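Local coordinates for peptidase S9 prolyl oligopeptidase catalytic domain-containing protein (Pyrococcus horikoshii, PDB 4HXF) that probably acts as a serine peptidase of the prolyl oligopeptidase family, an acylaminoacyl peptidase assembled into self-compartmentalizing hexamers, at residues 7-19 and 27-39. Residues are numbered along the deposited sequence; the frame is centred on the assembly and turned at random.
Sequences DEKTFTKFAYLSD and VAYVLTKANLESN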
loop_
_atom_site.group_PDB
_atom_site.type_symbol
_atom_site.label_atom_id
_atom_site.label_comp_id
_atom_site.label_asym_id
_atom_site.label_seq_id
_atom_site.Cartn_x
_atom_site.Cartn_y
_atom_site.Cartn_z
ATOM N N ASP A 7 -38.934 5.036 7.833
ATOM C CA ASP A 7 -38.264 6.123 7.130
ATOM C C ASP A 7 -37.450 5.436 6.019
ATOM O O ASP A 7 -37.722 4.222 5.649
ATOM C CB ASP A 7 -37.470 6.973 8.106
ATOM C CG ASP A 7 -36.293 6.255 8.732
ATOM O OD1 ASP A 7 -35.884 5.127 8.335
ATOM O OD2 ASP A 7 -35.732 6.793 9.670
ATOM N N GLU A 8 -36.514 6.179 5.442
ATOM C CA GLU A 8 -35.767 5.731 4.302
ATOM C C GLU A 8 -34.720 4.651 4.639
ATOM O O GLU A 8 -34.221 4.070 3.725
ATOM C CB GLU A 8 -35.049 6.914 3.642
ATOM C CG GLU A 8 -33.884 7.510 4.415
ATOM C CD GLU A 8 -34.268 8.535 5.486
ATOM O OE1 GLU A 8 -33.329 9.170 6.089
ATOM O OE2 GLU A 8 -35.490 8.738 5.807
ATOM N N LYS A 9 -34.530 4.344 5.926
ATOM C CA LYS A 9 -33.521 3.354 6.371
ATOM C C LYS A 9 -34.160 2.101 6.908
ATOM O O LYS A 9 -33.459 1.175 7.197
ATOM C CB LYS A 9 -32.634 3.953 7.479
ATOM C CG LYS A 9 -31.913 5.207 7.072
ATOM C CD LYS A 9 -30.972 5.641 8.167
ATOM C CE LYS A 9 -30.171 6.788 7.577
ATOM N NZ LYS A 9 -29.559 7.641 8.662
ATOM N N THR A 10 -35.465 2.098 7.108
ATOM C CA THR A 10 -36.064 0.942 7.796
ATOM C C THR A 10 -35.790 -0.432 7.086
ATOM O O THR A 10 -35.652 -1.454 7.789
ATOM C CB THR A 10 -37.578 1.086 7.987
ATOM O OG1 THR A 10 -37.840 2.424 8.408
ATOM C CG2 THR A 10 -38.126 0.089 8.974
ATOM N N PHE A 11 -35.620 -0.383 5.772
ATOM C CA PHE A 11 -35.452 -1.628 4.954
ATOM C C PHE A 11 -34.155 -2.320 5.403
ATOM O O PHE A 11 -34.022 -3.529 5.248
ATOM C CB PHE A 11 -35.431 -1.335 3.481
ATOM C CG PHE A 11 -34.195 -0.721 3.023
ATOM C CD1 PHE A 11 -34.020 0.670 3.108
ATOM C CD2 PHE A 11 -33.198 -1.492 2.415
ATOM C CE1 PHE A 11 -32.844 1.269 2.707
ATOM C CE2 PHE A 11 -32.013 -0.878 1.983
ATOM C CZ PHE A 11 -31.840 0.504 2.093
ATOM N N THR A 12 -33.253 -1.595 6.022
ATOM C CA THR A 12 -32.006 -2.191 6.460
ATOM C C THR A 12 -32.138 -3.030 7.694
ATOM O O THR A 12 -31.218 -3.696 8.043
ATOM C CB THR A 12 -30.880 -1.167 6.655
ATOM O OG1 THR A 12 -31.097 -0.347 7.799
ATOM C CG2 THR A 12 -30.644 -0.310 5.328
ATOM N N LYS A 13 -33.233 -2.889 8.421
ATOM C CA LYS A 13 -33.426 -3.547 9.721
ATOM C C LYS A 13 -33.997 -4.952 9.449
ATOM O O LYS A 13 -34.093 -5.752 10.394
ATOM C CB LYS A 13 -34.345 -2.706 10.592
ATOM C CG LYS A 13 -33.670 -1.360 10.903
ATOM C CD LYS A 13 -34.404 -0.478 11.915
ATOM N N PHE A 14 -34.448 -5.277 8.236
ATOM C CA PHE A 14 -35.056 -6.591 7.996
ATOM C C PHE A 14 -34.047 -7.664 7.620
ATOM O O PHE A 14 -33.057 -7.424 6.922
ATOM C CB PHE A 14 -36.173 -6.567 6.933
ATOM C CG PHE A 14 -37.162 -5.447 7.130
ATOM C CD1 PHE A 14 -37.742 -4.803 6.068
ATOM C CD2 PHE A 14 -37.597 -5.091 8.399
ATOM C CE1 PHE A 14 -38.673 -3.732 6.234
ATOM C CE2 PHE A 14 -38.504 -3.999 8.564
ATOM C CZ PHE A 14 -39.050 -3.340 7.467
ATOM N N ALA A 15 -34.392 -8.901 7.947
ATOM C CA ALA A 15 -33.625 -10.075 7.470
ATOM C C ALA A 15 -34.252 -10.545 6.238
ATOM O O ALA A 15 -35.475 -10.741 6.246
ATOM C CB ALA A 15 -33.628 -11.211 8.564
ATOM N N TYR A 16 -33.442 -10.804 5.167
ATOM C CA TYR A 16 -33.989 -11.179 3.895
ATOM C C TYR A 16 -33.533 -12.644 3.618
ATOM O O TYR A 16 -32.350 -12.950 3.581
ATOM C CB TYR A 16 -33.563 -10.307 2.807
ATOM C CG TYR A 16 -33.999 -8.905 2.979
ATOM C CD1 TYR A 16 -33.184 -7.939 3.545
ATOM C CD2 TYR A 16 -35.293 -8.517 2.590
ATOM C CE1 TYR A 16 -33.679 -6.662 3.724
ATOM C CE2 TYR A 16 -35.730 -7.217 2.822
ATOM C CZ TYR A 16 -34.936 -6.312 3.373
ATOM O OH TYR A 16 -35.420 -5.002 3.553
ATOM N N LEU A 17 -34.498 -13.507 3.453
ATOM C CA LEU A 17 -34.218 -14.911 3.221
ATOM C C LEU A 17 -34.422 -15.297 1.750
ATOM O O LEU A 17 -35.403 -14.860 1.075
ATOM C CB LEU A 17 -35.107 -15.834 4.040
ATOM C CG LEU A 17 -35.169 -15.671 5.561
ATOM C CD1 LEU A 17 -36.040 -16.760 6.160
ATOM C CD2 LEU A 17 -33.745 -15.557 6.142
ATOM N N SER A 18 -33.564 -16.196 1.291
ATOM C CA SER A 18 -33.665 -16.682 -0.108
ATOM C C SER A 18 -33.058 -18.068 -0.291
ATOM O O SER A 18 -32.370 -18.610 0.601
ATOM C CB SER A 18 -32.938 -15.746 -1.049
ATOM O OG SER A 18 -31.532 -15.713 -0.786
ATOM N N ASP A 19 -33.373 -18.685 -1.437
ATOM C CA ASP A 19 -32.645 -19.906 -1.942
ATOM C C ASP A 19 -32.788 -21.096 -0.954
ATOM O O ASP A 19 -31.791 -21.666 -0.535
ATOM C CB ASP A 19 -31.225 -19.621 -2.349
ATOM C CG ASP A 19 -30.618 -20.671 -3.389
ATOM O OD1 ASP A 19 -31.436 -21.544 -3.770
ATOM O OD2 ASP A 19 -29.421 -20.430 -3.664
ATOM N N VAL A 27 -32.364 -28.323 6.210
ATOM C CA VAL A 27 -32.766 -27.222 5.380
ATOM C C VAL A 27 -31.605 -26.260 5.320
ATOM O O VAL A 27 -30.957 -26.060 6.385
ATOM C CB VAL A 27 -33.996 -26.635 6.035
ATOM C CG1 VAL A 27 -34.585 -25.474 5.233
ATOM C CG2 VAL A 27 -35.020 -27.764 6.106
ATOM N N ALA A 28 -31.309 -25.686 4.159
ATOM C CA ALA A 28 -30.325 -24.605 4.065
ATOM C C ALA A 28 -30.998 -23.461 3.361
ATOM O O ALA A 28 -31.928 -23.635 2.566
ATOM C CB ALA A 28 -29.064 -24.999 3.305
ATOM N N TYR A 29 -30.545 -22.248 3.695
ATOM C CA TYR A 29 -31.054 -21.052 3.036
ATOM C C TYR A 29 -30.079 -19.934 3.240
ATOM O O TYR A 29 -29.106 -20.081 4.052
ATOM C CB TYR A 29 -32.490 -20.682 3.549
ATOM C CG TYR A 29 -32.636 -20.481 5.030
ATOM C CD1 TYR A 29 -32.923 -21.548 5.837
ATOM C CD2 TYR A 29 -32.331 -19.259 5.624
ATOM C CE1 TYR A 29 -32.990 -21.401 7.219
ATOM C CE2 TYR A 29 -32.469 -19.100 6.998
ATOM C CZ TYR A 29 -32.762 -20.179 7.796
ATOM O OH TYR A 29 -32.881 -20.105 9.156
ATOM N N VAL A 30 -30.248 -18.781 2.592
ATOM C CA VAL A 30 -29.346 -17.644 2.661
ATOM C C VAL A 30 -30.049 -16.515 3.420
ATOM O O VAL A 30 -31.211 -16.235 3.136
ATOM C CB VAL A 30 -28.883 -17.060 1.282
ATOM C CG1 VAL A 30 -27.947 -15.930 1.447
ATOM C CG2 VAL A 30 -28.280 -18.257 0.489
ATOM N N LEU A 31 -29.364 -16.026 4.412
ATOM C CA LEU A 31 -29.797 -14.844 5.227
ATOM C C LEU A 31 -28.971 -13.647 4.720
ATOM O O LEU A 31 -27.717 -13.695 4.764
ATOM C CB LEU A 31 -29.491 -15.102 6.689
ATOM C CG LEU A 31 -29.575 -13.883 7.618
ATOM C CD1 LEU A 31 -30.999 -13.339 7.683
ATOM C CD2 LEU A 31 -29.144 -14.320 9.039
ATOM N N THR A 32 -29.664 -12.633 4.211
ATOM C CA THR A 32 -29.061 -11.420 3.673
ATOM C C THR A 32 -29.420 -10.215 4.497
ATOM O O THR A 32 -30.568 -10.084 4.861
ATOM C CB THR A 32 -29.438 -11.164 2.204
ATOM O OG1 THR A 32 -29.017 -12.351 1.443
ATOM C CG2 THR A 32 -28.827 -9.845 1.620
ATOM N N LYS A 33 -28.416 -9.383 4.759
ATOM C CA LYS A 33 -28.558 -8.127 5.428
ATOM C C LYS A 33 -28.031 -6.996 4.588
ATOM O O LYS A 33 -26.957 -7.170 4.024
ATOM C CB LYS A 33 -27.820 -8.145 6.748
ATOM C CG LYS A 33 -28.472 -9.133 7.741
ATOM C CD LYS A 33 -29.927 -8.848 8.201
ATOM C CE LYS A 33 -30.191 -7.506 8.763
ATOM N NZ LYS A 33 -29.457 -7.304 9.932
ATOM N N ALA A 34 -28.741 -5.878 4.527
ATOM C CA ALA A 34 -28.236 -4.654 3.911
ATOM C C ALA A 34 -27.521 -3.867 4.985
ATOM O O ALA A 34 -28.169 -3.308 5.929
ATOM C CB ALA A 34 -29.443 -3.887 3.358
ATOM N N ASN A 35 -26.185 -3.751 4.834
ATOM C CA ASN A 35 -25.363 -3.032 5.806
ATOM C C ASN A 35 -25.119 -1.616 5.290
ATOM O O ASN A 35 -24.407 -1.420 4.292
ATOM C CB ASN A 35 -24.096 -3.756 6.043
ATOM C CG ASN A 35 -23.193 -3.060 7.057
ATOM O OD1 ASN A 35 -23.220 -1.839 7.221
ATOM N ND2 ASN A 35 -22.417 -3.880 7.801
ATOM N N LEU A 36 -25.805 -0.676 5.851
ATOM C CA LEU A 36 -25.730 0.721 5.344
ATOM C C LEU A 36 -24.396 1.368 5.554
ATOM O O LEU A 36 -23.875 2.063 4.664
ATOM C CB LEU A 36 -26.826 1.537 6.027
ATOM C CG LEU A 36 -27.143 2.919 5.483
ATOM C CD1 LEU A 36 -27.428 2.961 3.947
ATOM C CD2 LEU A 36 -28.363 3.413 6.310
ATOM N N GLU A 37 -23.753 1.029 6.677
ATOM C CA GLU A 37 -22.448 1.610 7.022
ATOM C C GLU A 37 -21.366 1.169 6.070
ATOM O O GLU A 37 -20.596 2.003 5.620
ATOM C CB GLU A 37 -22.058 1.303 8.488
ATOM C CG GLU A 37 -22.973 1.959 9.506
ATOM C CD GLU A 37 -24.383 1.385 9.545
ATOM O OE1 GLU A 37 -24.606 0.123 9.361
ATOM O OE2 GLU A 37 -25.282 2.250 9.767
ATOM N N SER A 38 -21.247 -0.135 5.775
ATOM C CA SER A 38 -20.279 -0.629 4.836
ATOM C C SER A 38 -20.693 -0.478 3.396
ATOM O O SER A 38 -19.912 -0.675 2.458
ATOM C CB SER A 38 -19.992 -2.093 5.162
ATOM O OG SER A 38 -21.146 -2.906 4.840
ATOM N N ASN A 39 -22.004 -0.222 3.204
ATOM C CA ASN A 39 -22.657 -0.170 1.910
ATOM C C ASN A 39 -22.572 -1.432 1.095
ATOM O O ASN A 39 -22.343 -1.471 -0.124
ATOM C CB ASN A 39 -22.240 1.104 1.117
ATOM C CG ASN A 39 -23.228 1.395 -0.012
ATOM O OD1 ASN A 39 -24.392 1.061 0.088
ATOM N ND2 ASN A 39 -22.731 1.949 -1.156
HETATM O O HOH W 1 -31.114 -5.699 6.083
HETATM O O HOH W 2 -28.399 -3.966 8.535
HETATM O O HOH W 3 -31.205 -13.888 1.050
#
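Tyr16 and Thr32 form a hydrogen-bonded antiparallel pair, Tyr16 N giving to Thr32 O at 3.0 Å and Thr32 N to Tyr16 O at 2.8 Å, and Ser18 with Val30 repeats the pattern. On the face of Leu17 and Leu31 the packing is tight: Leu31 CD1 presses on Ala15 CB at 3.5 Å, closer than usual for two carbons, so a small methyl suits position 15. Leu17 CD2 bridges Leu31 CD1 and Tyr29 CE2. On the other face, small hydroxyls suit a wetter surface, for a water links Ser18 OG, Thr32 OG1 and Tyr16 O.

With CG anti to its carbonyl carbon (chi1 -62°), Tyr16 lies back along its own segment, and its OH donates to Phe11 O at 2.6 Å, tying the 3-10 turn to the strand. A phenylalanine here would probably leave Phe11 O without that donor and the turn less firmly held. Beyond Ala15 the backbones part, and one water, accepting from Ala34 N and donating to Phe14 O, spans the gap. At the exposed end, Lys9 lays its aliphatic chain across Leu36 CD2, 3.9 Å from CD.

The strands belong to a four-stranded antiparallel propeller blade: strand 40-49 continues the sheet beyond 26-35, Pro64 of strand 62-66 packs on Val30, helix 586-605 touches Phe11, and Lys33 reaches Glu163 of the second subunit.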